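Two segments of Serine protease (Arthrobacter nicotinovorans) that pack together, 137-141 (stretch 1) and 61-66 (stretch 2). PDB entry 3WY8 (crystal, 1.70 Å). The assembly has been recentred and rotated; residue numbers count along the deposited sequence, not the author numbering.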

# COMPACT_ATOMS: atom_id res chain seq x y z
N ASN A 137 7.73 5.45 -15.01
CA ASN A 137 6.66 6.27 -15.57
C ASN A 137 5.25 5.91 -15.08
O ASN A 137 4.26 6.40 -15.62
CB ASN A 137 6.72 6.25 -17.11
CG ASN A 137 6.06 5.03 -17.73
OD1 ASN A 137 5.89 4.00 -17.08
ND2 ASN A 137 5.69 5.14 -19.00
N GLY A 138 5.18 5.05 -14.06
CA GLY A 138 3.93 4.73 -13.38
C GLY A 138 3.06 3.66 -14.01
O GLY A 138 2.04 3.27 -13.45
N GLU A 139 3.48 3.17 -15.17
CA GLU A 139 2.59 2.36 -16.00
C GLU A 139 2.64 0.86 -15.74
O GLU A 139 1.78 0.12 -16.24
CB GLU A 139 2.83 2.67 -17.48
CG GLU A 139 2.37 4.06 -17.88
CD GLU A 139 0.86 4.21 -17.79
OE1 GLU A 139 0.17 3.84 -18.76
OE2 GLU A 139 0.36 4.69 -16.75
N SER A 140 3.62 0.40 -14.98
CA SER A 140 3.85 -1.04 -14.82
C SER A 140 4.32 -1.42 -13.42
O SER A 140 4.92 -0.62 -12.71
CB SER A 140 4.83 -1.55 -15.88
OG SER A 140 6.09 -0.93 -15.74
N LEU A 141 4.05 -2.67 -13.05
CA LEU A 141 4.41 -3.19 -11.73
C LEU A 141 5.91 -3.48 -11.62
O LEU A 141 6.50 -4.11 -12.50
CB LEU A 141 3.62 -4.48 -11.45
CG LEU A 141 3.69 -5.06 -10.04
CD1 LEU A 141 3.04 -4.11 -9.03
CD2 LEU A 141 3.02 -6.42 -10.01
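Stretch 2 (61-66) AYLNGA

Neither stretch forms a regular helix or strand, so the placement of 61-66 on 137-141 is best described through backbone torsions and individual contacts. Stretch 2 enters at Ala61, whose phi/psi of 56/30 lies in the left-handed region, extends through Tyr62 (-53/136) and Leu63 (-153/117), and then reverses in a type I' beta turn from Leu63 to Ala66. The central residues of the turn carry positive phi, 52/37 at Asn64 and 96/-15 at Gly65. The turn is closed by a hydrogen bond from Ala66 N to Leu63 O at 2.9 Å; the return bond, from Leu63 N to Ala66 O at 3.3 Å, is weak. At the backbone angles of Gly65 a CB would be jammed against the carbonyl oxygen of Asn64, which by itself calls for glycine.

Stretch 1 has its own positive-phi residue, Gly138 (84/-4), followed by Glu139 at -91/-11 and the extended Ser140 at -144/155. Ahead of the contact, Glu139 N donates to Asn137 OD1 at 3.2 Å with an N-H...O angle of 151°, a local bond that ties the side chain of Asn137 back to the main chain.

The register is antiparallel in sense: Glu139 CA lies 4.7 Å from Asn64 CA, and Ser140 CA lies 5.2 Å from Leu63 CA, so one chain advances as the other retreats. The direct main-chain link is the hydrogen bond from Asn64 N to Glu139 O, 2.9 Å long and almost linear at 175°. The same carbonyl oxygen receives a CA-H...O contact from Leu63 CA at 3.5 Å, with an angle of 144° at the hydrogen, so two successive residues of stretch 2 converge on one acceptor. Farther along, a water extends the connection between the backbones: it donates to Tyr62 O at 2.8 Å and accepts from Leu141 N at 2.9 Å, joining two main-chain groups that have no direct bond to each other.

Among the side chains, Glu139 has the largest covered area, 97 Å². Its CA-to-CB bond points sideways, but chi1 and chi2 in the m wells (-70° and -66°) bring the carboxylate to stretch 2. There Tyr62 OH donates a hydrogen bond to Glu139 OE2 at 2.7 Å, the acceptor lying at the edge of the ring, near its plane. Tyr62 reaches this position with chi1 at t, its CA-to-CB bond also being sideways. The other carboxylate oxygen, Glu139 OE1, comes within 3.4 Å of Gly65 N, but the poor angle rules out a hydrogen bond.

Asn64 starts with its CA-to-CB bond directed away, yet the end of the side chain comes nearer, placing Asn64 OD1 3.2 Å from Glu139 CB. Next to it, Leu63 CD1 packs at 3.8 Å from Ser140 CB, a nonpolar contact beside the polar ones. The two stretches together bury 257 Å², a modest area.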

# COMPACT_ATOMS: atom_id res chain seq x y z
N ALA A 61 -4.13 -5.14 -11.21
CA ALA A 61 -3.39 -5.61 -12.39
C ALA A 61 -3.29 -4.57 -13.51
O ALA A 61 -3.22 -4.91 -14.69
CB ALA A 61 -3.97 -6.94 -12.92
N TYR A 62 -3.27 -3.29 -13.13
CA TYR A 62 -3.06 -2.19 -14.07
C TYR A 62 -1.80 -2.42 -14.89
O TYR A 62 -0.77 -2.82 -14.36
CB TYR A 62 -2.93 -0.87 -13.30
CG TYR A 62 -2.73 0.37 -14.14
CD1 TYR A 62 -3.80 1.20 -14.46
CD2 TYR A 62 -1.46 0.74 -14.59
CE1 TYR A 62 -3.63 2.35 -15.23
CE2 TYR A 62 -1.27 1.90 -15.35
CZ TYR A 62 -2.35 2.70 -15.67
OH TYR A 62 -2.17 3.85 -16.41
N LEU A 63 -1.89 -2.18 -16.20
CA LEU A 63 -0.72 -2.18 -17.06
C LEU A 63 -0.93 -1.27 -18.25
O LEU A 63 -1.83 -1.51 -19.07
CB LEU A 63 -0.37 -3.60 -17.52
CG LEU A 63 0.81 -3.71 -18.50
CD1 LEU A 63 2.13 -3.24 -17.86
CD2 LEU A 63 0.93 -5.13 -19.03
N ASN A 64 -0.12 -0.22 -18.34
CA ASN A 64 -0.14 0.69 -19.49
C ASN A 64 -1.53 1.24 -19.82
O ASN A 64 -1.89 1.41 -20.99
CB ASN A 64 0.50 0.01 -20.71
CG ASN A 64 1.98 -0.30 -20.49
OD1 ASN A 64 2.68 0.46 -19.82
ND2 ASN A 64 2.44 -1.41 -21.03
N GLY A 65 -2.30 1.51 -18.77
CA GLY A 65 -3.63 2.08 -18.91
C GLY A 65 -4.76 1.07 -18.89
O GLY A 65 -5.92 1.45 -18.74
N ALA A 66 -4.43 -0.21 -19.05
CA ALA A 66 -5.43 -1.26 -19.07
C ALA A 66 -5.94 -1.58 -17.67
O ALA A 66 -5.15 -1.62 -16.71
CB ALA A 66 -4.90 -2.52 -19.73
O HOH W 1 1.81 -3.96 -14.28